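Long-range contact in malonyl coenzyme A-acyl carrier protein transacylase (Helicobacter pylori, PDB 2H1Y), which probably transfers the malonyl group from malonyl-CoA to holo-acyl carrier protein, releasing CoA: residues V270-G284 with N293-G305. Sequence-based numbering, arbitrary orientation.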
loop_
_atom_site.group_PDB
_atom_site.type_symbol
_atom_site.label_atom_id
_atom_site.label_comp_id
_atom_site.label_asym_id
_atom_site.label_seq_id
_atom_site.Cartn_x
_atom_site.Cartn_y
_atom_site.Cartn_z
ATOM N N VAL A 270 -1.175 -13.205 -0.232
ATOM C CA VAL A 270 -2.171 -13.629 0.730
ATOM C C VAL A 270 -2.255 -15.169 0.767
ATOM O O VAL A 270 -2.172 -15.781 1.835
ATOM C CB VAL A 270 -3.554 -12.931 0.504
ATOM C CG1 VAL A 270 -4.586 -13.445 1.477
ATOM C CG2 VAL A 270 -3.428 -11.436 0.681
ATOM N N LYS A 271 -2.356 -15.791 -0.399
ATOM C CA LYS A 271 -2.513 -17.248 -0.485
ATOM C C LYS A 271 -1.350 -18.033 0.145
ATOM O O LYS A 271 -1.564 -18.889 0.998
ATOM C CB LYS A 271 -2.752 -17.677 -1.934
ATOM C CG LYS A 271 -4.069 -17.154 -2.531
ATOM C CD LYS A 271 -4.505 -17.961 -3.757
ATOM C CE LYS A 271 -5.938 -17.580 -4.191
ATOM N NZ LYS A 271 -6.223 -17.847 -5.654
ATOM N N SER A 272 -0.120 -17.719 -0.238
ATOM C CA SER A 272 1.052 -18.383 0.347
ATOM C C SER A 272 1.163 -18.205 1.871
ATOM O O SER A 272 2.024 -18.801 2.505
ATOM C CB SER A 272 2.345 -17.897 -0.327
ATOM O OG SER A 272 2.269 -17.989 -1.750
ATOM N N ASN A 273 0.287 -17.397 2.465
ATOM C CA ASN A 273 0.510 -16.967 3.836
ATOM C C ASN A 273 -0.712 -17.053 4.725
ATOM O O ASN A 273 -0.596 -16.933 5.943
ATOM C CB ASN A 273 1.108 -15.556 3.854
ATOM C CG ASN A 273 2.532 -15.523 3.323
ATOM O OD1 ASN A 273 3.481 -15.797 4.060
ATOM N ND2 ASN A 273 2.690 -15.189 2.041
ATOM N N ASN A 274 -1.869 -17.279 4.107
ATOM C CA ASN A 274 -3.157 -17.353 4.800
ATOM C C ASN A 274 -3.250 -18.452 5.882
ATOM O O ASN A 274 -3.987 -18.306 6.866
ATOM C CB ASN A 274 -4.289 -17.512 3.771
ATOM C CG ASN A 274 -5.667 -17.456 4.409
ATOM O OD1 ASN A 274 -6.152 -16.382 4.766
ATOM N ND2 ASN A 274 -6.293 -18.616 4.577
ATOM N N ASP A 275 -2.500 -19.540 5.694
ATOM C CA ASP A 275 -2.422 -20.628 6.681
ATOM C C ASP A 275 -1.667 -20.304 7.980
ATOM O O ASP A 275 -1.895 -20.941 9.015
ATOM C CB ASP A 275 -1.822 -21.876 6.034
ATOM C CG ASP A 275 -2.706 -22.439 4.916
ATOM O OD1 ASP A 275 -3.802 -21.870 4.649
ATOM O OD2 ASP A 275 -2.301 -23.464 4.310
ATOM N N ARG A 276 -0.782 -19.313 7.941
ATOM C CA ARG A 276 0.079 -19.031 9.097
ATOM C C ARG A 276 -0.597 -18.161 10.161
ATOM O O ARG A 276 -0.010 -17.914 11.211
ATOM C CB ARG A 276 1.406 -18.392 8.652
ATOM C CG ARG A 276 2.007 -18.983 7.357
ATOM C CD ARG A 276 3.077 -18.061 6.807
ATOM N NE ARG A 276 4.022 -17.706 7.857
ATOM C CZ ARG A 276 4.893 -16.704 7.787
ATOM N NH1 ARG A 276 4.943 -15.930 6.709
ATOM N NH2 ARG A 276 5.712 -16.470 8.808
ATOM N N VAL A 277 -1.809 -17.682 9.901
ATOM C CA VAL A 277 -2.524 -16.838 10.889
ATOM C C VAL A 277 -4.036 -17.128 10.973
ATOM O O VAL A 277 -4.587 -17.806 10.119
ATOM C CB VAL A 277 -2.324 -15.310 10.617
ATOM C CG1 VAL A 277 -0.864 -14.919 10.688
ATOM C CG2 VAL A 277 -2.881 -14.951 9.281
ATOM N N ASP A 278 -4.698 -16.584 11.990
ATOM C CA ASP A 278 -6.150 -16.717 12.155
ATOM C C ASP A 278 -6.921 -15.458 11.777
ATOM O O ASP A 278 -8.153 -15.502 11.590
ATOM C CB ASP A 278 -6.464 -17.090 13.590
ATOM C CG ASP A 278 -5.695 -18.304 14.035
ATOM O OD1 ASP A 278 -6.006 -19.395 13.518
ATOM O OD2 ASP A 278 -4.752 -18.166 14.860
ATOM N N ILE A 279 -6.206 -14.344 11.636
ATOM C CA ILE A 279 -6.858 -13.049 11.492
ATOM C C ILE A 279 -5.889 -11.991 10.983
ATOM O O ILE A 279 -4.678 -12.118 11.163
ATOM C CB ILE A 279 -7.485 -12.606 12.851
ATOM C CG1 ILE A 279 -8.450 -11.439 12.656
ATOM C CG2 ILE A 279 -6.394 -12.337 13.929
ATOM C CD1 ILE A 279 -9.512 -11.369 13.745
ATOM N N PHE A 280 -6.439 -10.956 10.356
ATOM C CA PHE A 280 -5.650 -9.898 9.758
ATOM C C PHE A 280 -6.058 -8.575 10.376
ATOM O O PHE A 280 -7.238 -8.373 10.658
ATOM C CB PHE A 280 -5.920 -9.829 8.252
ATOM C CG PHE A 280 -5.314 -10.958 7.460
ATOM C CD1 PHE A 280 -6.053 -12.104 7.177
ATOM C CD2 PHE A 280 -4.001 -10.867 6.974
ATOM C CE1 PHE A 280 -5.485 -13.164 6.428
ATOM C CE2 PHE A 280 -3.428 -11.911 6.228
ATOM C CZ PHE A 280 -4.174 -13.060 5.953
ATOM N N PHE A 281 -5.096 -7.672 10.583
ATOM C CA PHE A 281 -5.431 -6.286 10.946
ATOM C C PHE A 281 -5.058 -5.334 9.808
ATOM O O PHE A 281 -3.887 -5.200 9.463
ATOM C CB PHE A 281 -4.761 -5.828 12.258
ATOM C CG PHE A 281 -5.076 -6.671 13.456
ATOM C CD1 PHE A 281 -4.079 -6.995 14.354
ATOM C CD2 PHE A 281 -6.354 -7.141 13.695
ATOM C CE1 PHE A 281 -4.341 -7.768 15.477
ATOM C CE2 PHE A 281 -6.639 -7.917 14.820
ATOM C CZ PHE A 281 -5.628 -8.227 15.715
ATOM N N GLU A 282 -6.038 -4.680 9.206
ATOM C CA GLU A 282 -5.711 -3.658 8.219
ATOM C C GLU A 282 -5.409 -2.377 8.985
ATOM O O GLU A 282 -6.335 -1.764 9.530
ATOM C CB GLU A 282 -6.844 -3.434 7.209
ATOM C CG GLU A 282 -6.410 -2.597 6.012
ATOM C CD GLU A 282 -7.379 -2.612 4.839
ATOM O OE1 GLU A 282 -7.042 -2.022 3.796
ATOM O OE2 GLU A 282 -8.471 -3.205 4.936
ATOM N N LEU A 283 -4.128 -1.980 9.032
ATOM C CA LEU A 283 -3.718 -0.761 9.744
ATOM C C LEU A 283 -3.703 0.454 8.852
ATOM O O LEU A 283 -2.944 0.518 7.885
ATOM C CB LEU A 283 -2.351 -0.915 10.401
ATOM C CG LEU A 283 -2.217 -2.086 11.354
ATOM C CD1 LEU A 283 -0.821 -2.089 11.907
ATOM C CD2 LEU A 283 -3.251 -2.000 12.451
ATOM N N GLY A 284 -4.539 1.430 9.188
ATOM C CA GLY A 284 -4.630 2.637 8.392
ATOM C C GLY A 284 -6.032 2.878 7.900
ATOM O O GLY A 284 -6.982 2.226 8.344
ATOM N N ASN A 293 -9.508 -9.365 0.448
ATOM C CA ASN A 293 -9.463 -10.648 1.154
ATOM C C ASN A 293 -10.777 -11.414 1.154
ATOM O O ASN A 293 -10.778 -12.628 1.296
ATOM C CB ASN A 293 -8.996 -10.488 2.597
ATOM C CG ASN A 293 -7.542 -10.040 2.703
ATOM O OD1 ASN A 293 -6.818 -9.902 1.700
ATOM N ND2 ASN A 293 -7.113 -9.796 3.929
ATOM N N LYS A 294 -11.899 -10.715 1.018
ATOM C CA LYS A 294 -13.189 -11.395 0.914
ATOM C C LYS A 294 -13.053 -12.482 -0.126
ATOM O O LYS A 294 -13.428 -13.626 0.125
ATOM C CB LYS A 294 -14.313 -10.428 0.501
ATOM C CG LYS A 294 -14.780 -9.452 1.586
ATOM C CD LYS A 294 -15.052 -10.153 2.920
ATOM C CE LYS A 294 -15.415 -9.151 3.996
ATOM N NZ LYS A 294 -16.024 -9.840 5.157
ATOM N N ARG A 295 -12.466 -12.122 -1.274
ATOM C CA ARG A 295 -12.307 -13.044 -2.401
ATOM C C ARG A 295 -11.096 -13.977 -2.252
ATOM O O ARG A 295 -10.903 -14.870 -3.064
ATOM C CB ARG A 295 -12.177 -12.283 -3.735
ATOM C CG ARG A 295 -13.039 -11.022 -3.922
ATOM C CD ARG A 295 -14.450 -11.316 -4.443
ATOM N NE ARG A 295 -15.395 -11.251 -3.329
ATOM C CZ ARG A 295 -15.919 -12.313 -2.729
ATOM N NH1 ARG A 295 -15.634 -13.532 -3.177
ATOM N NH2 ARG A 295 -16.738 -12.157 -1.697
ATOM N N LEU A 296 -10.299 -13.782 -1.206
ATOM C CA LEU A 296 -9.006 -14.465 -1.088
ATOM C C LEU A 296 -8.825 -15.357 0.135
ATOM O O LEU A 296 -7.921 -16.180 0.166
ATOM C CB LEU A 296 -7.899 -13.421 -1.086
ATOM C CG LEU A 296 -7.599 -12.774 -2.421
ATOM C CD1 LEU A 296 -6.760 -11.527 -2.187
ATOM C CD2 LEU A 296 -6.911 -13.783 -3.362
ATOM N N SER A 297 -9.661 -15.179 1.149
ATOM C CA SER A 297 -9.469 -15.874 2.413
ATOM C C SER A 297 -10.753 -15.868 3.210
ATOM O O SER A 297 -11.594 -14.999 3.023
ATOM C CB SER A 297 -8.381 -15.163 3.216
ATOM O OG SER A 297 -8.379 -15.570 4.577
ATOM N N ASN A 298 -10.891 -16.815 4.125
ATOM C CA ASN A 298 -12.068 -16.862 5.000
ATOM C C ASN A 298 -11.805 -16.334 6.388
ATOM O O ASN A 298 -12.697 -16.342 7.236
ATOM C CB ASN A 298 -12.609 -18.281 5.066
ATOM C CG ASN A 298 -12.961 -18.792 3.707
ATOM O OD1 ASN A 298 -13.767 -18.164 3.004
ATOM N ND2 ASN A 298 -12.323 -19.891 3.284
ATOM N N LYS A 299 -10.571 -15.875 6.601
ATOM C CA LYS A 299 -10.129 -15.328 7.870
ATOM C C LYS A 299 -10.550 -13.880 7.965
ATOM O O LYS A 299 -10.579 -13.176 6.964
ATOM C CB LYS A 299 -8.613 -15.418 7.962
ATOM C CG LYS A 299 -8.045 -16.758 7.509
ATOM C CD LYS A 299 -8.353 -17.840 8.498
ATOM C CE LYS A 299 -7.675 -19.160 8.113
ATOM N NZ LYS A 299 -6.221 -19.086 8.378
ATOM N N PRO A 300 -10.896 -13.424 9.176
ATOM C CA PRO A 300 -11.365 -12.043 9.292
ATOM C C PRO A 300 -10.254 -11.002 9.161
ATOM O O PRO A 300 -9.049 -11.313 9.315
ATOM C CB PRO A 300 -11.990 -11.990 10.703
ATOM C CG PRO A 300 -12.034 -13.431 11.195
ATOM C CD PRO A 300 -10.905 -14.117 10.481
ATOM N N THR A 301 -10.689 -9.783 8.841
ATOM C CA THR A 301 -9.847 -8.614 8.799
ATOM C C THR A 301 -10.595 -7.536 9.565
ATOM O O THR A 301 -11.641 -7.064 9.121
ATOM C CB THR A 301 -9.579 -8.118 7.340
ATOM O OG1 THR A 301 -8.895 -9.122 6.578
ATOM C CG2 THR A 301 -8.730 -6.860 7.354
ATOM N N ILE A 302 -10.081 -7.163 10.725
ATOM C CA ILE A 302 -10.565 -5.978 11.420
ATOM C C ILE A 302 -9.822 -4.800 10.827
ATOM O O ILE A 302 -8.589 -4.818 10.760
ATOM C CB ILE A 302 -10.257 -6.051 12.929
ATOM C CG1 ILE A 302 -10.939 -7.261 13.543
ATOM C CG2 ILE A 302 -10.679 -4.748 13.633
ATOM C CD1 ILE A 302 -10.013 -8.093 14.327
ATOM N N SER A 303 -10.555 -3.791 10.379
ATOM C CA SER A 303 -9.909 -2.605 9.842
ATOM C C SER A 303 -9.736 -1.595 10.954
ATOM O O SER A 303 -10.654 -1.319 11.701
ATOM C CB SER A 303 -10.643 -2.020 8.613
ATOM O OG SER A 303 -12.049 -2.142 8.717
ATOM N N VAL A 304 -8.525 -1.083 11.088
ATOM C CA VAL A 304 -8.184 -0.156 12.155
ATOM C C VAL A 304 -7.851 1.186 11.510
ATOM O O VAL A 304 -6.680 1.506 11.262
ATOM C CB VAL A 304 -6.975 -0.670 12.967
ATOM C CG1 VAL A 304 -6.740 0.198 14.202
ATOM C CG2 VAL A 304 -7.169 -2.151 13.355
ATOM N N GLY A 305 -8.887 1.958 11.210
ATOM C CA GLY A 305 -8.695 3.302 10.679
ATOM C C GLY A 305 -9.371 4.351 11.536
ATOM O O GLY A 305 -9.184 5.554 11.314
#
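Phe280 meets the 293-305 segment with both its backbone and its ring. Its N donates to Pro300 O at 2.8 Å and its O accepts from Ile302 N; the ladder continues through Glu282 and Val304 to Gly284 N on Val304 O. Five such bonds, with short-strand axes 4.7 Å apart and 19° from parallel, define a parallel pair. The ring is flanked near its rim by Val277 CG2 over one face and Asn293 ND2 over the opposite one, 4.1 Å from CD1 of Phe280, while Pro300 O sits at the edge. Asn293 ND2 also donates to Thr301 OG1, and its OD1 is bonded to Tyr266, so the amide is held at both ends. On the face bearing Phe281 and Leu283, Ile302 CD1 lies 3.4 Å from both Ile279 CD1 and Phe281 CE2, the latter at the ring's edge; Phe316 of helix 307-320 also packs here.

The topology is a beta-alpha-beta crossover: strand 279-283, helix 288-294 and strand 301-304, the last an outermost strand of the acyltransferase domain's main sheet, with strand 15-19 flanking 279-283 on its other side. Glu282 ties the connecting helix to this unit, its carboxylate accepting from Leu289 N and Lys290 N.

Toward the loops the contact opens to solvent. Lys299, bent at chi2 (-72°) and chi4 (74°), brings NZ to Val277 O at 2.7 Å and Asn274 O at 2.8 Å, two carbonyls gripping one ammonium. Ser297 OG accepts from Lys299 N in an ST turn; its 2.4 Å approach to Asn274 OD1 is doubtfully short. Farther out, exposed Lys271 lays CE against Leu296 CD2 at 4.0 Å.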